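Putative immunoglobulin-blocking virulence protein (Mycoplasma mycoides subsp. capri, PDB 7ADK) probably blocks host immunoglobulin, acting as a virulence factor of a pathogenic mycoplasma. Local coordinates at residues Q130-A135 with A141-P146; N173-V178 with G332-Y337; E434-L439 with L467-K472. All blocks are in the same frame, centred on the assembly; numbering follows the deposited sequence.

Contact 1: residues Q130-A135 with A141-P146; sequences QTITIA and AEIEGP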
# COMPACT_ATOMS: atom_id res chain seq x y z
N GLN A 130 19.55 -28.44 -48.23
CA GLN A 130 20.95 -28.03 -48.15
C GLN A 130 21.72 -28.75 -47.01
O GLN A 130 21.21 -29.64 -46.35
CB GLN A 130 21.00 -26.50 -48.03
CG GLN A 130 20.40 -25.95 -46.72
CD GLN A 130 20.50 -24.44 -46.63
OE1 GLN A 130 19.54 -23.72 -46.80
NE2 GLN A 130 21.64 -23.88 -46.37
N THR A 131 22.94 -28.31 -46.74
CA THR A 131 23.69 -28.64 -45.52
C THR A 131 24.00 -27.38 -44.71
O THR A 131 24.16 -26.29 -45.26
CB THR A 131 24.94 -29.48 -45.84
OG1 THR A 131 25.67 -29.76 -44.67
CG2 THR A 131 25.92 -28.80 -46.79
N ILE A 132 24.01 -27.52 -43.38
CA ILE A 132 24.29 -26.49 -42.38
C ILE A 132 25.27 -27.05 -41.34
O ILE A 132 25.32 -28.26 -41.12
CB ILE A 132 22.98 -25.94 -41.74
CG1 ILE A 132 22.23 -26.94 -40.84
CG2 ILE A 132 22.03 -25.37 -42.81
CD1 ILE A 132 21.24 -26.26 -39.88
N THR A 133 26.02 -26.20 -40.64
CA THR A 133 26.86 -26.61 -39.50
C THR A 133 26.14 -26.29 -38.19
O THR A 133 25.58 -25.21 -38.06
CB THR A 133 28.25 -25.97 -39.55
OG1 THR A 133 29.00 -26.35 -38.42
CG2 THR A 133 28.28 -24.44 -39.58
N ILE A 134 26.13 -27.22 -37.22
CA ILE A 134 25.42 -27.04 -35.93
C ILE A 134 26.25 -27.31 -34.66
O ILE A 134 25.88 -26.86 -33.57
CB ILE A 134 24.04 -27.76 -35.90
CG1 ILE A 134 24.11 -29.26 -35.54
CG2 ILE A 134 23.24 -27.54 -37.18
CD1 ILE A 134 22.76 -29.91 -35.38
N ALA A 135 27.38 -28.00 -34.79
CA ALA A 135 28.32 -28.31 -33.71
C ALA A 135 29.76 -28.42 -34.24
O ALA A 135 30.48 -29.37 -33.95
CB ALA A 135 27.83 -29.55 -32.97
N ALA A 141 20.18 -30.86 -43.88
CA ALA A 141 18.97 -30.35 -43.24
C ALA A 141 17.94 -29.76 -44.23
O ALA A 141 18.29 -29.13 -45.23
CB ALA A 141 19.37 -29.31 -42.20
N GLU A 142 16.67 -29.92 -43.91
CA GLU A 142 15.56 -29.26 -44.59
C GLU A 142 15.39 -27.84 -44.02
O GLU A 142 15.18 -27.68 -42.82
CB GLU A 142 14.29 -30.11 -44.48
CG GLU A 142 14.33 -31.34 -45.41
CD GLU A 142 15.27 -32.47 -44.97
OE1 GLU A 142 15.18 -32.95 -43.82
OE2 GLU A 142 16.11 -32.91 -45.78
N ILE A 143 15.51 -26.82 -44.87
CA ILE A 143 15.52 -25.39 -44.49
C ILE A 143 14.46 -24.63 -45.30
O ILE A 143 14.35 -24.84 -46.51
CB ILE A 143 16.91 -24.75 -44.71
CG1 ILE A 143 18.06 -25.46 -43.97
CG2 ILE A 143 16.93 -23.25 -44.38
CD1 ILE A 143 17.99 -25.44 -42.45
N GLU A 144 13.75 -23.70 -44.66
CA GLU A 144 12.73 -22.85 -45.29
C GLU A 144 12.97 -21.36 -45.00
O GLU A 144 13.47 -21.00 -43.94
CB GLU A 144 11.34 -23.25 -44.78
CG GLU A 144 10.96 -24.70 -45.09
CD GLU A 144 10.90 -25.05 -46.59
OE1 GLU A 144 11.28 -26.18 -46.97
OE2 GLU A 144 10.42 -24.23 -47.40
N GLY A 145 12.62 -20.48 -45.94
CA GLY A 145 12.58 -19.04 -45.71
C GLY A 145 11.37 -18.62 -44.87
O GLY A 145 10.31 -19.25 -44.99
N PRO A 146 11.47 -17.56 -44.05
CA PRO A 146 10.36 -17.13 -43.20
C PRO A 146 9.25 -16.46 -44.03
O PRO A 146 9.54 -15.55 -44.81
CB PRO A 146 10.99 -16.17 -42.19
CG PRO A 146 12.18 -15.58 -42.93
CD PRO A 146 12.62 -16.70 -43.86
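A141 N donates to Q130 O at 2.9 Å where two strands of a beta hairpin meet. The axes of 130-133 and 141-144 approach to 6.0 Å and stand at 97° to one another. The bond is nearly straight at the hydrogen (176°), although its donor is tilted from the plane of the Q130 carbonyl. With strands turned so steeply, the pairing here is short, and side chains make up the rest of the contact. Q130 and A141 contribute about equally to the buried surface. The CG of Q130 stands between the backbone N and the carbonyl carbon (chi1 66°), and from there the chain runs on extended, laying its aliphatic part across I143 at about a right angle. Q130 CG comes within 3.6 Å of I143 CG1, and the amide oxygen OE1 of Q130 lies 3.5 Å from I143 CB, so the CG methylene and the amide lie against this branched side chain. I132 works differently. Its two branches diverge: I132 CG1 packs on A141 CB at 4.0 Å, whereas I132 CG2 points at the end of I143, tip to tip, 4.1 Å from I143 CD1. The result is a small apolar cluster of I132, A141 and I143, which are buried, with the exposed Q130 across its margin. T131 faces elsewhere, its OG1 hydrogen-bonded to V139 O. The I132 backbone pairs with V139 as well, continuing the hairpin toward its turn. Beyond the hairpin, strand 138-144 has strand 174-178 as its other neighbour, completing a three-stranded antiparallel sheet with 138-144 in the middle; I175 of that third strand touches both I132 and I143, and Y337, from the loop before helix 339-351, reaches I132.

Contact 2: residues N173-V178 with G332-Y337; sequences NKILSV and GPPDEY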
# COMPACT_ATOMS: atom_id res chain seq x y z
N ASN A 173 15.82 -17.78 -41.40
CA ASN A 173 15.29 -19.05 -41.90
C ASN A 173 14.93 -20.04 -40.78
O ASN A 173 15.40 -19.94 -39.65
CB ASN A 173 16.32 -19.63 -42.88
CG ASN A 173 16.77 -18.65 -43.95
OD1 ASN A 173 17.60 -17.80 -43.71
ND2 ASN A 173 16.24 -18.71 -45.14
N LYS A 174 14.11 -21.05 -41.11
CA LYS A 174 13.65 -22.13 -40.22
C LYS A 174 14.32 -23.46 -40.58
O LYS A 174 14.51 -23.75 -41.75
CB LYS A 174 12.12 -22.21 -40.36
CG LYS A 174 11.38 -23.05 -39.30
CD LYS A 174 11.31 -22.36 -37.93
CE LYS A 174 10.34 -23.11 -37.01
NZ LYS A 174 10.10 -22.41 -35.73
N ILE A 175 14.66 -24.27 -39.58
CA ILE A 175 15.09 -25.67 -39.76
C ILE A 175 13.88 -26.60 -39.53
O ILE A 175 13.39 -26.69 -38.41
CB ILE A 175 16.24 -26.03 -38.78
CG1 ILE A 175 17.52 -25.20 -38.99
CG2 ILE A 175 16.59 -27.52 -38.90
CD1 ILE A 175 18.38 -25.08 -37.73
N LEU A 176 13.42 -27.30 -40.57
CA LEU A 176 12.30 -28.25 -40.43
C LEU A 176 12.75 -29.62 -39.93
O LEU A 176 12.03 -30.26 -39.16
CB LEU A 176 11.56 -28.43 -41.76
CG LEU A 176 10.89 -27.19 -42.36
CD1 LEU A 176 9.96 -27.67 -43.46
CD2 LEU A 176 10.07 -26.38 -41.36
N SER A 177 13.91 -30.10 -40.37
CA SER A 177 14.50 -31.37 -39.95
C SER A 177 16.01 -31.42 -40.20
O SER A 177 16.51 -30.79 -41.13
CB SER A 177 13.85 -32.53 -40.70
OG SER A 177 12.56 -32.79 -40.23
N VAL A 178 16.72 -32.20 -39.40
CA VAL A 178 18.17 -32.42 -39.46
C VAL A 178 18.46 -33.91 -39.47
O VAL A 178 17.95 -34.65 -38.63
CB VAL A 178 18.84 -31.74 -38.25
CG1 VAL A 178 20.34 -32.00 -38.19
CG2 VAL A 178 18.64 -30.24 -38.30
N GLY A 332 19.20 -25.21 -27.76
CA GLY A 332 19.43 -23.98 -28.51
C GLY A 332 19.72 -24.21 -29.99
O GLY A 332 20.34 -25.21 -30.34
N PRO A 333 19.30 -23.31 -30.88
CA PRO A 333 19.69 -23.34 -32.28
C PRO A 333 21.13 -22.81 -32.47
O PRO A 333 21.68 -22.13 -31.59
CB PRO A 333 18.67 -22.45 -32.97
CG PRO A 333 18.36 -21.39 -31.92
CD PRO A 333 18.46 -22.16 -30.62
N PRO A 334 21.77 -23.05 -33.63
CA PRO A 334 22.92 -22.26 -34.05
C PRO A 334 22.53 -20.79 -34.20
O PRO A 334 21.39 -20.49 -34.54
CB PRO A 334 23.39 -22.86 -35.37
CG PRO A 334 22.59 -24.15 -35.52
CD PRO A 334 21.35 -23.93 -34.69
N ASP A 335 23.45 -19.85 -33.99
CA ASP A 335 23.14 -18.40 -33.90
C ASP A 335 22.55 -17.78 -35.18
O ASP A 335 21.74 -16.87 -35.10
CB ASP A 335 24.39 -17.63 -33.46
CG ASP A 335 24.77 -17.90 -32.00
OD1 ASP A 335 23.90 -17.82 -31.13
OD2 ASP A 335 25.95 -18.14 -31.71
N GLU A 336 22.87 -18.30 -36.36
CA GLU A 336 22.23 -17.92 -37.63
C GLU A 336 20.73 -18.29 -37.71
O GLU A 336 20.04 -17.82 -38.61
CB GLU A 336 22.98 -18.54 -38.81
CG GLU A 336 24.44 -18.07 -38.95
CD GLU A 336 25.48 -19.02 -38.34
OE1 GLU A 336 25.26 -19.58 -37.25
OE2 GLU A 336 26.55 -19.19 -38.94
N TYR A 337 20.22 -19.10 -36.77
CA TYR A 337 18.85 -19.60 -36.70
C TYR A 337 18.13 -19.21 -35.39
O TYR A 337 16.98 -19.59 -35.18
CB TYR A 337 18.86 -21.13 -36.93
CG TYR A 337 19.44 -21.51 -38.27
CD1 TYR A 337 20.81 -21.78 -38.40
CD2 TYR A 337 18.62 -21.53 -39.41
CE1 TYR A 337 21.38 -22.01 -39.67
CE2 TYR A 337 19.17 -21.80 -40.67
CZ TYR A 337 20.56 -22.00 -40.81
OH TYR A 337 21.11 -22.17 -42.04
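Y337 N donates to P334 O at 2.9 Å, closing a tight turn at the end of the loop before helix 339-351. This turn sets its tyrosine against 174-178, an outermost strand of the three-stranded antiparallel sheet formed with 130-133 and 138-144. No hydrogen bond joins 173-178 to 332-337; the contact is made by an aliphatic chain on an aromatic ring. I175 and Y337 cross at about a right angle. With CG1 of I175 beside its own backbone N (chi1 -62°), the terminal CD1 extends over one face of the ring, 4.1 Å from the Y337 centroid and 25° off the ring normal, a CH-pi contact. The methyl is displaced toward the rim, which leaves it closest to Y337 CG, at 3.8 Å, rather than above the middle of the ring. I175 CG1 also lies against the ring, 3.9 Å from Y337 CD2. The methyl also reaches the start of the turn, though more loosely, with I175 CD1 4.4 Å from P334 CD. I132 of strand 130-133 touches Y337 and I175 alike, tying the tyrosine to the hairpin strand as well. At the rim of the ring, near its plane, the backbone carbonyl of N173 approaches a ring carbon, N173 O lying 3.6 Å from Y337 CD2.

Contact 3: residues E434-L439 with L467-K472; sequences ELIEKL and LGALPK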
# COMPACT_ATOMS: atom_id res chain seq x y z
N GLU A 434 7.53 27.25 -23.64
CA GLU A 434 8.16 28.47 -24.14
C GLU A 434 9.51 28.16 -24.80
O GLU A 434 9.78 28.61 -25.90
CB GLU A 434 8.34 29.50 -23.02
CG GLU A 434 7.09 29.80 -22.19
CD GLU A 434 5.87 30.25 -22.98
OE1 GLU A 434 6.01 30.86 -24.06
OE2 GLU A 434 4.76 30.02 -22.49
N LEU A 435 10.32 27.32 -24.16
CA LEU A 435 11.63 26.90 -24.63
C LEU A 435 11.52 26.02 -25.88
O LEU A 435 12.24 26.27 -26.84
CB LEU A 435 12.34 26.19 -23.47
CG LEU A 435 13.81 25.86 -23.73
CD1 LEU A 435 14.66 27.12 -23.78
CD2 LEU A 435 14.34 24.99 -22.62
N ILE A 436 10.61 25.06 -25.89
CA ILE A 436 10.36 24.21 -27.05
C ILE A 436 9.99 25.06 -28.27
O ILE A 436 10.41 24.74 -29.38
CB ILE A 436 9.30 23.15 -26.68
CG1 ILE A 436 9.93 22.05 -25.82
CG2 ILE A 436 8.64 22.54 -27.92
CD1 ILE A 436 8.94 21.17 -25.05
N GLU A 437 9.25 26.16 -28.11
CA GLU A 437 8.94 27.08 -29.21
C GLU A 437 10.08 28.07 -29.55
O GLU A 437 10.33 28.29 -30.73
CB GLU A 437 7.63 27.83 -28.94
CG GLU A 437 6.38 26.95 -29.09
CD GLU A 437 6.08 26.51 -30.54
OE1 GLU A 437 5.11 25.75 -30.75
OE2 GLU A 437 6.80 26.89 -31.49
N LYS A 438 10.81 28.62 -28.57
CA LYS A 438 11.96 29.50 -28.86
C LYS A 438 13.08 28.76 -29.60
O LYS A 438 13.60 29.31 -30.56
CB LYS A 438 12.43 30.26 -27.61
CG LYS A 438 11.64 31.56 -27.45
CD LYS A 438 12.13 32.51 -26.36
CE LYS A 438 11.53 32.24 -24.99
NZ LYS A 438 11.78 33.33 -24.04
N LEU A 439 13.37 27.50 -29.27
CA LEU A 439 14.30 26.69 -30.05
C LEU A 439 13.78 26.44 -31.48
O LEU A 439 14.57 26.48 -32.43
CB LEU A 439 14.63 25.38 -29.30
CG LEU A 439 15.75 25.41 -28.24
CD1 LEU A 439 17.11 25.63 -28.86
CD2 LEU A 439 15.58 26.47 -27.18
N LEU A 467 3.49 18.54 -25.28
CA LEU A 467 3.67 17.55 -26.35
C LEU A 467 3.12 18.06 -27.69
O LEU A 467 3.74 17.83 -28.72
CB LEU A 467 3.03 16.22 -25.93
CG LEU A 467 3.97 15.16 -25.32
CD1 LEU A 467 4.95 15.70 -24.29
CD2 LEU A 467 3.14 14.08 -24.65
N GLY A 468 2.03 18.83 -27.68
CA GLY A 468 1.50 19.50 -28.87
C GLY A 468 2.33 20.68 -29.39
O GLY A 468 2.11 21.10 -30.52
N ALA A 469 3.24 21.24 -28.59
CA ALA A 469 4.15 22.31 -29.00
C ALA A 469 5.43 21.80 -29.68
O ALA A 469 6.09 22.56 -30.38
CB ALA A 469 4.50 23.14 -27.78
N LEU A 470 5.81 20.54 -29.46
CA LEU A 470 6.95 19.88 -30.11
C LEU A 470 6.77 19.84 -31.64
O LEU A 470 5.64 19.91 -32.12
CB LEU A 470 7.12 18.46 -29.53
CG LEU A 470 7.61 18.39 -28.08
CD1 LEU A 470 7.52 16.95 -27.58
CD2 LEU A 470 9.06 18.82 -27.97
N PRO A 471 7.85 19.74 -32.43
CA PRO A 471 7.77 19.70 -33.89
C PRO A 471 6.84 18.62 -34.45
O PRO A 471 6.65 17.57 -33.84
CB PRO A 471 9.20 19.48 -34.38
CG PRO A 471 10.07 20.00 -33.25
CD PRO A 471 9.24 19.74 -32.00
N LYS A 472 6.28 18.83 -35.65
CA LYS A 472 5.45 17.84 -36.36
C LYS A 472 6.24 16.59 -36.82
O LYS A 472 5.66 15.57 -37.17
CB LYS A 472 4.75 18.55 -37.53
CG LYS A 472 3.58 17.73 -38.08
CD LYS A 472 2.66 18.45 -39.07
CE LYS A 472 3.36 18.84 -40.37
NZ LYS A 472 2.45 18.94 -41.50
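Helix 426-442, the connection of a beta-alpha-beta unit, points I436 toward A469 and L470 in the loop that enters strand 473-481, while E437 reaches the loop only with its carboxylate end. I436 is the centre of the contact. Its CG1 lies beside its backbone N and its CG2 anti to it (chi1 -76°); both branches meet L470 CD2, and CG2 alone goes on to A469. I436 CD1 packs on L470 CD2 at 3.8 Å, the two side chains crossing obliquely. I436 CG2 lies 3.7 Å from L470 CD2 and against the A469 carbonyl, 3.5 Å from A469 O. L470 starts off pointing away from the helix, and it is the CD2 branch that returns to meet the isoleucine. The parallel strands 415-422, 448-454 and 473-481 are linked in succession, the first pair through helix 426-442 and the second through a connection containing the short helix 464-467; the contact thus packs one connection against the next, while L470 also rests on Y449 of the strand between them. At the margin E437, bent at chi2 (-68°), carries its carboxylate alongside the buried A469. E437 OE1 and A469 O are 3.4 Å apart, two acceptors with no bond between them. A469 O takes its hydrogen bond from Q440 NE2, which also donates to I436 O, bridging helix and loop.

How the contacts relate
Contacts 1 and 2 are neighbours, their centres 6 Å apart, and both draw on one three-stranded sheet: E142 O with L176 N and E144 O with K174 N, each 2.9 Å apart, probably hydrogen-bond the middle strand to 174-178. Contact 1 is a largely buried, local hairpin pairing that keeps a backbone bond; contact 2 lies at the surface, joins segments far apart in sequence and relies on CH-pi packing. Contact 3 belongs to a separate part of the chain, with its centre about 52 Å from that of contact 1 and 49 Å from that of contact 2. It is buried too, but packs helix against loop through aliphatic groups.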